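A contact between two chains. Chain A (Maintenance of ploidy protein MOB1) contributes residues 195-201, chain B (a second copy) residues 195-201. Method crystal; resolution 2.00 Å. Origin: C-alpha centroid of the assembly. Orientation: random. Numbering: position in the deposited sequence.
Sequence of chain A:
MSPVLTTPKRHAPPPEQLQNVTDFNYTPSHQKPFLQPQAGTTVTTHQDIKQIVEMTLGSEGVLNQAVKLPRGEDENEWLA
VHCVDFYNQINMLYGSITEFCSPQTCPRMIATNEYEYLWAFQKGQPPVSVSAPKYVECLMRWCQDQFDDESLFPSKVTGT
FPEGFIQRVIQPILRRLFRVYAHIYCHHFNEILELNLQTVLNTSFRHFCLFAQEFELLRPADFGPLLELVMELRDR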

# COMPACT_ATOMS: atom_id res chain seq x y z
N LEU A 195 -9.70 -0.88 -1.73
CA LEU A 195 -8.40 -1.39 -2.18
C LEU A 195 -8.12 -2.81 -1.66
O LEU A 195 -7.03 -3.37 -1.87
CB LEU A 195 -7.31 -0.41 -1.74
CG LEU A 195 -7.31 1.00 -2.35
CD1 LEU A 195 -6.33 1.92 -1.63
CD2 LEU A 195 -7.03 0.92 -3.88
N ASN A 196 -9.10 -3.39 -0.97
CA ASN A 196 -9.01 -4.76 -0.46
C ASN A 196 -7.88 -4.89 0.58
O ASN A 196 -7.22 -5.90 0.65
CB ASN A 196 -8.89 -5.81 -1.61
CG ASN A 196 -9.94 -5.61 -2.71
OD1 ASN A 196 -11.15 -5.51 -2.44
ND2 ASN A 196 -9.47 -5.50 -3.97
N LEU A 197 -7.70 -3.87 1.42
CA LEU A 197 -6.60 -3.87 2.41
C LEU A 197 -7.10 -4.08 3.82
O LEU A 197 -6.34 -3.88 4.77
CB LEU A 197 -5.85 -2.55 2.35
CG LEU A 197 -4.94 -2.40 1.14
CD1 LEU A 197 -4.47 -0.91 0.96
CD2 LEU A 197 -3.74 -3.30 1.39
N GLN A 198 -8.37 -4.47 3.96
CA GLN A 198 -8.97 -4.68 5.29
C GLN A 198 -8.23 -5.69 6.14
O GLN A 198 -8.03 -5.45 7.34
CB GLN A 198 -10.49 -5.03 5.24
CG GLN A 198 -10.81 -6.28 4.44
CD GLN A 198 -11.30 -6.03 3.05
OE1 GLN A 198 -12.32 -6.62 2.59
NE2 GLN A 198 -10.61 -5.17 2.34
N THR A 199 -7.76 -6.78 5.52
CA THR A 199 -7.09 -7.87 6.26
C THR A 199 -5.65 -7.48 6.64
O THR A 199 -5.23 -7.72 7.77
CB THR A 199 -7.17 -9.26 5.49
OG1 THR A 199 -8.54 -9.59 5.21
CG2 THR A 199 -6.59 -10.39 6.35
N VAL A 200 -4.94 -6.81 5.73
CA VAL A 200 -3.63 -6.26 6.03
C VAL A 200 -3.74 -5.22 7.17
O VAL A 200 -2.88 -5.19 8.07
CB VAL A 200 -2.94 -5.66 4.77
CG1 VAL A 200 -1.63 -4.97 5.15
CG2 VAL A 200 -2.65 -6.73 3.78
N LEU A 201 -4.76 -4.36 7.12
CA LEU A 201 -4.92 -3.32 8.17
C LEU A 201 -5.18 -4.00 9.52
O LEU A 201 -4.53 -3.69 10.51
CB LEU A 201 -6.09 -2.36 7.84
CG LEU A 201 -6.48 -1.31 8.90
CD1 LEU A 201 -5.29 -0.48 9.40
CD2 LEU A 201 -7.63 -0.37 8.33
N LEU B 195 6.60 -6.20 3.99
CA LEU B 195 5.44 -5.38 4.33
C LEU B 195 4.16 -6.22 4.54
O LEU B 195 3.07 -5.68 4.75
CB LEU B 195 5.23 -4.32 3.25
CG LEU B 195 6.33 -3.25 3.07
CD1 LEU B 195 6.10 -2.43 1.80
CD2 LEU B 195 6.40 -2.35 4.34
N ASN B 196 4.31 -7.54 4.45
CA ASN B 196 3.21 -8.48 4.68
C ASN B 196 2.10 -8.30 3.62
O ASN B 196 0.94 -8.43 3.92
CB ASN B 196 2.66 -8.40 6.14
CG ASN B 196 3.78 -8.46 7.19
OD1 ASN B 196 4.63 -9.36 7.18
ND2 ASN B 196 3.79 -7.46 8.11
N LEU B 197 2.49 -8.03 2.37
CA LEU B 197 1.50 -7.77 1.31
C LEU B 197 1.41 -8.92 0.32
O LEU B 197 0.80 -8.77 -0.74
CB LEU B 197 1.88 -6.51 0.53
CG LEU B 197 1.60 -5.22 1.28
CD1 LEU B 197 2.32 -3.99 0.60
CD2 LEU B 197 0.09 -5.02 1.27
N GLN B 198 2.00 -10.06 0.68
CA GLN B 198 2.00 -11.25 -0.21
C GLN B 198 0.61 -11.70 -0.59
O GLN B 198 0.37 -12.04 -1.77
CB GLN B 198 2.84 -12.43 0.33
CG GLN B 198 2.39 -12.94 1.69
CD GLN B 198 3.20 -12.45 2.84
OE1 GLN B 198 3.62 -13.24 3.74
NE2 GLN B 198 3.45 -11.17 2.86
N THR B 199 -0.33 -11.68 0.37
CA THR B 199 -1.70 -12.18 0.14
C THR B 199 -2.53 -11.19 -0.69
O THR B 199 -3.23 -11.59 -1.61
CB THR B 199 -2.42 -12.62 1.48
OG1 THR B 199 -1.62 -13.59 2.18
CG2 THR B 199 -3.77 -13.27 1.20
N VAL B 200 -2.37 -9.89 -0.41
CA VAL B 200 -2.99 -8.85 -1.21
C VAL B 200 -2.45 -8.91 -2.66
O VAL B 200 -3.23 -8.76 -3.62
CB VAL B 200 -2.80 -7.44 -0.60
CG1 VAL B 200 -3.34 -6.36 -1.54
CG2 VAL B 200 -3.51 -7.33 0.70
N LEU B 201 -1.14 -9.12 -2.82
CA LEU B 201 -0.56 -9.18 -4.18
C LEU B 201 -1.12 -10.38 -4.94
O LEU B 201 -1.58 -10.26 -6.06
CB LEU B 201 0.99 -9.28 -4.13
CG LEU B 201 1.75 -9.49 -5.45
CD1 LEU B 201 1.37 -8.47 -6.54
CD2 LEU B 201 3.32 -9.48 -5.19

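The two stretches have the same backbone course and are related by an exact two-fold axis. Each comes off the end of one helix and enters the next. Asn196(A) and Asn196(B) are the first residues to leave helical geometry, with phi/psi of 64/38 in a Schellman motif. The positive phi turns the chain out of the helix. Leu197(A) and Leu197(B) follow at the N-cap position, and a new helix begins at Gln198(A) and Gln198(B). Its first turn is closed by a backbone hydrogen bond from Leu201(A) N to Leu197(A) O, 2.9 Å, repeated in chain B. Across the axis, the CA atoms of Leu197(A) and Val200(B) lie 7.1 Å apart, as do those of Val200(A) and Leu197(B). Main chains at this spacing leave room for side chains between them.

No hydrogen bond joins the two stretches. The contact is a small apolar patch that buries 213 Å² in total. Val200(A) and Val200(B) are at its centre. In both copies the CA-to-CB bond points toward the other stretch, with chi1 in t. Val200(A) CG2 meets Val200(B) CG2 at 3.3 Å, the closest approach in the contact and a tight one for two methyl groups. Leu197(A) and Leu197(B) start sideways, but their ends come nearer the partner. Leu197(A) CD2 is 4.2 Å from Leu197(B) CD2 and 4.1 Å from Val200(B) CG2. The symmetric pair, Val200(A) CG2 and Leu197(B) CD2, is also at 4.1 Å. The four side chains therefore pack as one cluster around the axis.

Asn196(A) and Asn196(B) contribute through their backbone. Asn196(A) O lies 4.0 Å from Val200(B) CG2, and the reverse pair matches. The side chain stays farther off: Asn196(A) CB is 5.6 Å from Val200(B) CG1, its nearest approach. Thr199(A) and Thr199(B) make no contact here; their OG1 atoms are hydrogen-bonded elsewhere in the structure. Leu201(A) and Leu201(B) are out of reach.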